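Local coordinates for amino acid adenylation domain-containing protein (Bacillus stratosphericus LAMA 585, PDB 6ULY) that selects a keto acid within a nonribosomal peptide synthetase and probably activates it as an acyl adenylate for depsipeptide synthesis, at residues Asp217-Asp222 with Lys267-Asn272; Phe331-Ile336 with Phe438-Leu443; Pro403-Gly408 with Phe445-Arg450. All coordinates share one frame; numbering follows the deposited sequence.

Contact 1. Residues Asp217-Asp222 with Lys267-Asn272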
# COMPACT_ATOMS: atom_id res chain seq x y z
N ASP A 217 28.33 11.41 -12.28
CA ASP A 217 26.99 10.98 -11.89
C ASP A 217 25.97 11.94 -12.49
O ASP A 217 26.02 13.15 -12.24
CB ASP A 217 26.84 10.94 -10.37
CG ASP A 217 25.62 10.14 -9.92
OD1 ASP A 217 25.53 9.82 -8.72
OD2 ASP A 217 24.78 9.82 -10.78
N TRP A 218 25.04 11.39 -13.28
CA TRP A 218 23.87 12.13 -13.74
C TRP A 218 22.58 11.69 -13.06
O TRP A 218 21.54 12.32 -13.27
CB TRP A 218 23.72 12.00 -15.26
CG TRP A 218 23.72 10.58 -15.76
CD1 TRP A 218 24.77 9.91 -16.31
CD2 TRP A 218 22.62 9.67 -15.75
NE1 TRP A 218 24.39 8.63 -16.64
CE2 TRP A 218 23.08 8.46 -16.31
CE3 TRP A 218 21.29 9.75 -15.32
CZ2 TRP A 218 22.26 7.34 -16.45
CZ3 TRP A 218 20.48 8.65 -15.45
CH2 TRP A 218 20.96 7.46 -16.02
N MET A 219 22.62 10.63 -12.26
CA MET A 219 21.43 10.18 -11.56
C MET A 219 21.01 11.23 -10.52
O MET A 219 21.84 11.96 -9.99
CB MET A 219 21.68 8.84 -10.89
CG MET A 219 21.59 7.66 -11.84
SD MET A 219 19.90 7.38 -12.41
CE MET A 219 19.13 6.77 -10.90
N PRO A 220 19.71 11.30 -10.22
CA PRO A 220 19.24 12.32 -9.27
C PRO A 220 19.90 12.21 -7.90
O PRO A 220 20.07 11.11 -7.36
CB PRO A 220 17.73 12.04 -9.17
CG PRO A 220 17.39 11.26 -10.38
CD PRO A 220 18.61 10.46 -10.71
N LEU A 221 20.25 13.36 -7.34
CA LEU A 221 20.75 13.42 -5.97
C LEU A 221 19.69 13.07 -4.94
O LEU A 221 20.03 12.88 -3.77
CB LEU A 221 21.31 14.81 -5.67
CG LEU A 221 22.64 15.17 -6.33
CD1 LEU A 221 22.96 16.64 -6.09
CD2 LEU A 221 23.76 14.27 -5.82
N ASP A 222 18.42 13.01 -5.34
CA ASP A 222 17.36 12.53 -4.46
C ASP A 222 17.26 11.01 -4.44
O ASP A 222 16.49 10.47 -3.64
CB ASP A 222 16.02 13.14 -4.88
CG ASP A 222 15.65 12.81 -6.32
OD1 ASP A 222 15.06 11.73 -6.55
OD2 ASP A 222 15.97 13.62 -7.21
N LYS A 267 34.91 6.39 -12.48
CA LYS A 267 33.78 5.65 -11.94
C LYS A 267 32.49 6.40 -12.25
O LYS A 267 32.48 7.63 -12.38
CB LYS A 267 33.91 5.44 -10.42
CG LYS A 267 33.86 6.72 -9.61
CD LYS A 267 34.02 6.44 -8.11
CE LYS A 267 33.77 7.70 -7.31
NZ LYS A 267 33.90 7.49 -5.85
N THR A 268 31.40 5.64 -12.34
CA THR A 268 30.08 6.16 -12.63
C THR A 268 29.08 5.06 -12.28
O THR A 268 29.46 3.94 -11.94
CB THR A 268 29.95 6.61 -14.09
OG1 THR A 268 28.74 7.35 -14.28
CG2 THR A 268 29.96 5.41 -15.03
N TRP A 269 27.79 5.39 -12.38
CA TRP A 269 26.77 4.38 -12.12
C TRP A 269 25.47 4.77 -12.80
O TRP A 269 25.27 5.92 -13.21
CB TRP A 269 26.53 4.19 -10.62
CG TRP A 269 25.60 5.20 -10.02
CD1 TRP A 269 25.87 6.50 -9.72
CD2 TRP A 269 24.24 4.97 -9.62
NE1 TRP A 269 24.77 7.10 -9.16
CE2 TRP A 269 23.75 6.18 -9.09
CE3 TRP A 269 23.39 3.86 -9.67
CZ2 TRP A 269 22.45 6.32 -8.62
CZ3 TRP A 269 22.10 4.00 -9.19
CH2 TRP A 269 21.64 5.22 -8.68
N ALA A 270 24.57 3.79 -12.89
CA ALA A 270 23.22 3.98 -13.39
C ALA A 270 22.44 2.69 -13.16
O ALA A 270 23.04 1.62 -13.01
CB ALA A 270 23.22 4.35 -14.88
N PRO A 271 21.11 2.77 -13.11
CA PRO A 271 20.30 1.54 -13.15
C PRO A 271 20.44 0.86 -14.51
O PRO A 271 20.95 1.43 -15.48
CB PRO A 271 18.87 2.03 -12.91
CG PRO A 271 19.02 3.39 -12.27
CD PRO A 271 20.28 3.96 -12.86
N ASN A 272 19.96 -0.38 -14.56
CA ASN A 272 20.18 -1.19 -15.75
C ASN A 272 19.58 -0.55 -17.01
O ASN A 272 20.07 -0.80 -18.11
CB ASN A 272 19.59 -2.59 -15.54
CG ASN A 272 20.00 -3.56 -16.62
OD1 ASN A 272 21.14 -4.04 -16.64
ND2 ASN A 272 19.08 -3.86 -17.53
O HOH W 1 25.23 8.52 -13.38
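Asp217 and Trp269 meet at the C-terminal ends of two neighbouring parallel strands, 214-217 and 267-270, in the middle of the mixed nine-stranded sheet of this ANL-family adenylation domain. Beyond Asp217 the chain turns into the loop before helix 224-237, and its side chains fold back against those of 267-272. The main bump is Met219, whose CG is held between a face of Trp269 and a face of Trp218. Its bent chain, with CG beside the backbone N (chi1 -80°), lies crosswise on the first indole: CG is 4.0 Å from the centroid of the Trp269 six-membered ring, a CH-pi contact. Beyond it the sulfur makes an oblique Met-aromatic contact with the same ring. Met219 then reaches tip to tip toward the proline ring, with Met219 SD 3.5 Å from Pro271 CD, so the thioether fills the angle between indole and proline. A smaller bump, the methyl Ala270 CB, presses on Trp218 CZ2 at 3.5 Å; Phe249 stacks on the same Trp218.

Asp217 supplies the polar side of this buried contact. Trp269 NE1 donates to Asp217 OD1 over 2.9 Å, within the indole plane but from above the carboxylate, whose plane stands 77° from the ring. The second oxygen closes an Asx turn, accepting from Met219 N at 2.7 Å. One carboxylate thus fixes both indole and loop, setting Trp269 beside the pocket, its side chain about 5 Å from the adenylate QA7. Between the backbones, water 1 accepts from Trp218 N at 2.9 Å and donates to Trp269 O at 2.6 Å.

Contact 2. Residues Phe331-Ile336 with Phe438-Leu443. With QA7 (5'-O-{(S)-hydroxy[(4-methyl-2-oxopentanoyl)oxy]phosphoryl}adenosine), chain C; SO4 (sulfate ion), chain K.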
# COMPACT_ATOMS: atom_id res chain seq x y z
N PHE A 331 23.39 -3.85 -5.26
CA PHE A 331 22.03 -3.77 -4.73
C PHE A 331 22.05 -2.97 -3.44
O PHE A 331 23.01 -3.02 -2.67
CB PHE A 331 21.42 -5.15 -4.48
CG PHE A 331 20.46 -5.19 -3.32
CD1 PHE A 331 19.15 -4.78 -3.48
CD2 PHE A 331 20.87 -5.62 -2.08
CE1 PHE A 331 18.27 -4.81 -2.42
CE2 PHE A 331 20.00 -5.65 -1.01
CZ PHE A 331 18.69 -5.24 -1.18
N GLY A 332 20.97 -2.24 -3.21
CA GLY A 332 20.82 -1.52 -1.96
C GLY A 332 19.43 -0.94 -1.86
O GLY A 332 18.58 -1.14 -2.73
N MET A 333 19.20 -0.21 -0.76
CA MET A 333 17.92 0.43 -0.52
C MET A 333 18.18 1.73 0.22
O MET A 333 19.17 1.87 0.94
CB MET A 333 16.98 -0.45 0.32
CG MET A 333 16.89 -1.91 -0.13
SD MET A 333 15.84 -2.91 0.97
CE MET A 333 14.26 -2.09 0.75
N SER A 334 17.26 2.68 0.05
CA SER A 334 17.36 3.92 0.80
C SER A 334 17.40 3.64 2.30
O SER A 334 18.12 4.31 3.05
CB SER A 334 16.19 4.84 0.45
OG SER A 334 14.98 4.32 0.95
N GLU A 335 16.66 2.62 2.75
CA GLU A 335 16.59 2.30 4.17
C GLU A 335 17.92 1.80 4.73
O GLU A 335 18.10 1.80 5.96
CB GLU A 335 15.51 1.24 4.44
CG GLU A 335 14.09 1.72 4.23
CD GLU A 335 13.60 1.51 2.81
OE1 GLU A 335 14.43 1.41 1.89
OE2 GLU A 335 12.37 1.43 2.63
N ILE A 336 18.84 1.37 3.87
CA ILE A 336 20.13 0.86 4.33
C ILE A 336 21.26 1.69 3.72
O ILE A 336 22.39 1.21 3.56
CB ILE A 336 20.28 -0.64 3.99
CG1 ILE A 336 20.14 -0.87 2.48
CG2 ILE A 336 19.22 -1.47 4.73
CD1 ILE A 336 20.22 -2.33 2.08
N PHE A 438 16.71 -6.21 9.13
CA PHE A 438 15.85 -5.36 8.33
C PHE A 438 15.27 -6.17 7.17
O PHE A 438 16.02 -6.80 6.42
CB PHE A 438 16.60 -4.14 7.78
CG PHE A 438 15.79 -3.34 6.82
CD1 PHE A 438 14.92 -2.36 7.27
CD2 PHE A 438 15.87 -3.58 5.46
CE1 PHE A 438 14.16 -1.63 6.38
CE2 PHE A 438 15.11 -2.85 4.56
CZ PHE A 438 14.26 -1.87 5.02
N HIS A 439 13.95 -6.13 7.02
CA HIS A 439 13.24 -6.90 6.01
C HIS A 439 13.15 -6.08 4.73
O HIS A 439 12.51 -5.03 4.71
CB HIS A 439 11.85 -7.27 6.51
CG HIS A 439 11.20 -8.37 5.75
ND1 HIS A 439 11.52 -9.70 5.94
CD2 HIS A 439 10.24 -8.35 4.79
CE1 HIS A 439 10.79 -10.45 5.14
NE2 HIS A 439 10.00 -9.66 4.43
N THR A 440 13.80 -6.56 3.67
CA THR A 440 13.91 -5.77 2.45
C THR A 440 12.66 -5.84 1.59
O THR A 440 12.36 -4.89 0.86
CB THR A 440 15.10 -6.25 1.61
OG1 THR A 440 14.87 -7.61 1.19
CG2 THR A 440 16.40 -6.16 2.40
N GLY A 441 11.92 -6.94 1.67
CA GLY A 441 10.87 -7.19 0.71
C GLY A 441 11.34 -7.82 -0.58
O GLY A 441 10.51 -8.09 -1.46
N ASP A 442 12.64 -8.05 -0.73
CA ASP A 442 13.22 -8.62 -1.94
C ASP A 442 13.44 -10.11 -1.77
O ASP A 442 13.66 -10.61 -0.67
CB ASP A 442 14.55 -7.94 -2.27
CG ASP A 442 14.40 -6.47 -2.59
OD1 ASP A 442 13.51 -6.12 -3.39
OD2 ASP A 442 15.16 -5.66 -2.02
N LEU A 443 13.37 -10.83 -2.89
CA LEU A 443 13.62 -12.26 -2.93
C LEU A 443 14.96 -12.52 -3.60
O LEU A 443 15.34 -11.83 -4.55
CB LEU A 443 12.51 -12.98 -3.69
CG LEU A 443 11.09 -12.81 -3.15
CD1 LEU A 443 10.10 -13.53 -4.04
CD2 LEU A 443 10.99 -13.32 -1.72
C01 QA7 C . 22.79 0.21 -5.64
C02 QA7 C . 21.86 1.36 -5.50
C03 QA7 C . 22.46 2.40 -4.59
C04 QA7 C . 20.55 0.76 -5.11
C05 QA7 C . 19.73 1.47 -4.07
C06 QA7 C . 18.30 1.77 -4.36
C10 QA7 C . 15.55 -0.14 -3.45
C11 QA7 C . 14.97 -1.20 -4.11
C12 QA7 C . 15.45 -2.56 -3.44
C13 QA7 C . 15.39 -3.38 -4.35
C14 QA7 C . 15.62 -2.55 -5.76
C16 QA7 C . 17.96 -2.16 -5.97
C18 QA7 C . 18.57 -3.79 -7.20
C19 QA7 C . 19.20 -4.75 -7.99
C21 QA7 C . 17.26 -5.80 -8.28
C23 QA7 C . 17.26 -3.91 -7.01
N15 QA7 C . 16.90 -2.87 -6.24
N17 QA7 C . 18.99 -2.70 -6.55
N20 QA7 C . 18.52 -5.72 -8.49
N22 QA7 C . 16.62 -4.94 -7.57
N24 QA7 C . 20.58 -4.65 -8.21
O07 QA7 C . 17.47 2.30 -3.44
O09 QA7 C . 15.14 1.07 -3.96
O25 QA7 C . 15.50 -1.33 -5.50
O26 QA7 C . 14.10 -4.00 -4.56
O27 QA7 C . 14.71 -3.01 -2.21
O28 QA7 C . 15.57 3.55 -4.18
O29 QA7 C . 15.45 2.60 -2.16
O30 QA7 C . 17.91 1.55 -5.40
O31 QA7 C . 20.19 1.73 -3.07
P08 QA7 C . 15.88 2.37 -3.47
S SO4 K . 6.89 -11.48 5.27
O1 SO4 K . 6.97 -10.83 6.57
O2 SO4 K . 5.72 -12.31 5.20
O3 SO4 K . 8.06 -12.29 5.03
O4 SO4 K . 6.82 -10.47 4.25
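The acyl-adenylate pocket of the domain is closed on one side by Phe331, Met333 and Asp442, which meet across two strands belonging to different sheets. With the strand axes 9.6 Å apart and their directions at 127°, the backbones do not pair, and the gap is filled by side chains and by the ribose of QA7. Asp442 takes both ribose hydroxyls: QA7 O27 donates to Asp442 OD2 at 2.7 Å, and QA7 O26 to Asp442 OD1 at a very short distance whose exact value is doubtful. The same carboxylate points tip to tip at the phenyl ring of Phe331, its plane 85° from that ring, with Phe331 CE1 3.2 Å from Asp442 OD2. A second-shell bond steadies this aspartate, for Thr440 OG1 accepts from Asp442 N at 3.0 Å in an ST turn, while the same hydroxyl is bonded to Val410 O. Further along the ligand, at the phosphate, Ser334 N donates to QA7 O29 over 2.9 Å, the N-H...O angle a nearly straight 162°.

Met333 lies against the ribose hydroxyl QA7 O27, and the packing beyond it is largely by carbon and sulfur. Bent at its last torsion, Met333 crosses Thr440 at about a right angle, bringing Met333 SD 3.5 Å from Thr440 CB, and the sulfur also meets the edge of the Phe438 ring as a Met-aromatic contact. Glu335 CB touches Phe438 CZ at 3.4 Å, its carboxylate going on to Tyr421 OH, and Ile336 CG2 adds a looser touch on the ring.

Strand 327-333 lies between strands 297-301 and 338-342, strand 438-447 between 408-413 and 450-456, and Val189 of strand 188-192 packs beside Ser334 and Glu335.

Contact 3. Residues Pro403-Gly408 with Phe445-Arg450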
# COMPACT_ATOMS: atom_id res chain seq x y z
N PRO A 403 19.25 -22.55 3.56
CA PRO A 403 20.61 -22.81 3.08
C PRO A 403 20.90 -21.99 1.83
O PRO A 403 20.02 -21.37 1.24
CB PRO A 403 20.62 -24.32 2.78
CG PRO A 403 19.18 -24.79 2.94
CD PRO A 403 18.31 -23.58 3.08
N GLU A 404 22.17 -22.00 1.43
CA GLU A 404 22.55 -21.33 0.20
C GLU A 404 21.85 -22.01 -0.98
O GLU A 404 21.41 -23.16 -0.90
CB GLU A 404 24.06 -21.34 0.01
CG GLU A 404 24.82 -20.42 0.96
CD GLU A 404 26.16 -19.97 0.40
OE1 GLU A 404 26.68 -20.65 -0.50
OE2 GLU A 404 26.69 -18.93 0.86
N ASP A 405 21.74 -21.28 -2.08
CA ASP A 405 21.09 -21.77 -3.30
C ASP A 405 19.61 -22.09 -3.07
O ASP A 405 19.06 -23.01 -3.68
CB ASP A 405 21.82 -22.99 -3.86
CG ASP A 405 23.24 -22.67 -4.31
OD1 ASP A 405 23.44 -21.61 -4.94
OD2 ASP A 405 24.15 -23.48 -4.02
N HIS A 406 18.96 -21.33 -2.18
CA HIS A 406 17.53 -21.45 -1.92
C HIS A 406 16.93 -20.06 -1.97
O HIS A 406 17.33 -19.18 -1.20
CB HIS A 406 17.26 -22.10 -0.56
CG HIS A 406 17.34 -23.59 -0.56
ND1 HIS A 406 16.23 -24.40 -0.54
CD2 HIS A 406 18.41 -24.43 -0.57
CE1 HIS A 406 16.60 -25.67 -0.54
NE2 HIS A 406 17.92 -25.71 -0.56
N ILE A 407 15.97 -19.85 -2.87
CA ILE A 407 15.33 -18.54 -2.98
C ILE A 407 14.46 -18.29 -1.75
O ILE A 407 13.59 -19.10 -1.42
CB ILE A 407 14.50 -18.46 -4.27
CG1 ILE A 407 15.42 -18.46 -5.49
CG2 ILE A 407 13.63 -17.20 -4.24
CD1 ILE A 407 14.70 -18.48 -6.82
N GLY A 408 14.70 -17.17 -1.09
CA GLY A 408 13.91 -16.79 0.07
C GLY A 408 13.88 -15.28 0.26
O GLY A 408 14.23 -14.53 -0.66
N PHE A 445 18.82 -15.32 -3.23
CA PHE A 445 19.54 -16.41 -2.59
C PHE A 445 20.98 -15.98 -2.36
O PHE A 445 21.45 -14.97 -2.90
CB PHE A 445 19.47 -17.69 -3.43
CG PHE A 445 20.06 -17.54 -4.80
CD1 PHE A 445 21.39 -17.86 -5.04
CD2 PHE A 445 19.28 -17.09 -5.86
CE1 PHE A 445 21.93 -17.72 -6.30
CE2 PHE A 445 19.82 -16.95 -7.12
CZ PHE A 445 21.15 -17.27 -7.34
N LEU A 446 21.67 -16.75 -1.54
CA LEU A 446 23.10 -16.59 -1.31
C LEU A 446 23.83 -17.78 -1.91
O LEU A 446 23.34 -18.91 -1.86
CB LEU A 446 23.40 -16.46 0.19
CG LEU A 446 23.17 -15.07 0.78
CD1 LEU A 446 23.17 -15.11 2.30
CD2 LEU A 446 24.23 -14.09 0.30
N HIS A 447 24.99 -17.51 -2.51
CA HIS A 447 25.78 -18.54 -3.16
C HIS A 447 27.24 -18.14 -2.98
O HIS A 447 27.67 -17.11 -3.51
CB HIS A 447 25.42 -18.66 -4.64
CG HIS A 447 26.31 -19.59 -5.41
ND1 HIS A 447 26.01 -20.92 -5.58
CD2 HIS A 447 27.48 -19.37 -6.04
CE1 HIS A 447 26.97 -21.49 -6.30
NE2 HIS A 447 27.87 -20.57 -6.59
N GLU A 448 27.99 -18.93 -2.22
CA GLU A 448 29.38 -18.60 -1.88
C GLU A 448 29.46 -17.25 -1.19
O GLU A 448 30.43 -16.50 -1.37
CB GLU A 448 30.27 -18.62 -3.12
CG GLU A 448 30.29 -19.96 -3.86
CD GLU A 448 30.85 -21.09 -3.03
OE1 GLU A 448 31.79 -20.85 -2.24
OE2 GLU A 448 30.35 -22.23 -3.16
N GLY A 449 28.45 -16.92 -0.39
CA GLY A 449 28.42 -15.66 0.33
C GLY A 449 28.03 -14.47 -0.49
O GLY A 449 28.08 -13.34 0.01
N ARG A 450 27.64 -14.67 -1.75
CA ARG A 450 27.30 -13.58 -2.66
C ARG A 450 25.80 -13.57 -2.89
O ARG A 450 25.20 -14.62 -3.18
CB ARG A 450 28.06 -13.74 -3.98
CG ARG A 450 29.58 -13.78 -3.81
CD ARG A 450 30.31 -13.82 -5.14
NE ARG A 450 30.02 -15.03 -5.90
CZ ARG A 450 30.78 -16.12 -5.93
NH1 ARG A 450 31.90 -16.18 -5.23
NH2 ARG A 450 30.41 -17.16 -6.67
O HOH W 2 20.01 -19.12 -0.40
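Glu404 and Asp405 bring most of the hydrogen bonds that tie the loop 403-408 to the end of strand 438-447 and the turn after it. Two are grips by one carboxylate on successive backbone N-H groups: Glu448 N donates to Glu404 OE1 at 2.8 Å and Gly449 N to Glu404 OE2 at 2.9 Å, each on the syn side and somewhat out of the carboxylate plane. A third joins side chains. His447 ND1 donates to Asp405 OD1 at 2.7 Å, entering on the syn lone pair, close to the imidazole plane.

The amides gripped by Glu404 belong to the tip of a beta hairpin, strands 438-447 and 450-456 joined by a type I' turn from His447 to Arg450. Its ends pair in both directions, His447 N to Arg450 O and Arg450 N to His447 O.

Between the backbones, Asp405 N donates to Leu446 O at 2.9 Å, and water 2 accepts from His406 N and Leu446 N while donating to Pro403 O. Phe445, with Glu404 the most covered residue here, touches the loop backbone, Phe445 CB lying 3.4 Å from His406 O. Apolar packing comes from its ring, which chi1 of 60° brings obliquely against Ile407, Phe445 CD2 4.1 Å from Ile407 CG1.

The three contacts run from the domain core outward. Contacts 1 and 2, with centres about 18 Å apart, share the mixed nine-stranded sheet, through strands 214-217 and 267-270 in one and strand 327-333 in the other; contact 2 binds the adenylate and contact 1 lies close by. Contacts 2 and 3, their centres about 16 Å apart, use opposite ends of strand 438-447 in the antiparallel five-stranded sheet and touch where Leu443 packs on Gly408. Along the chain, contact 1 closes before the others open, whereas the segments of 2 and 3 alternate. Contact 2 links two sheets across the ligand, and contact 3, its centre about 28 Å from that of contact 1, secures the far hairpin tip.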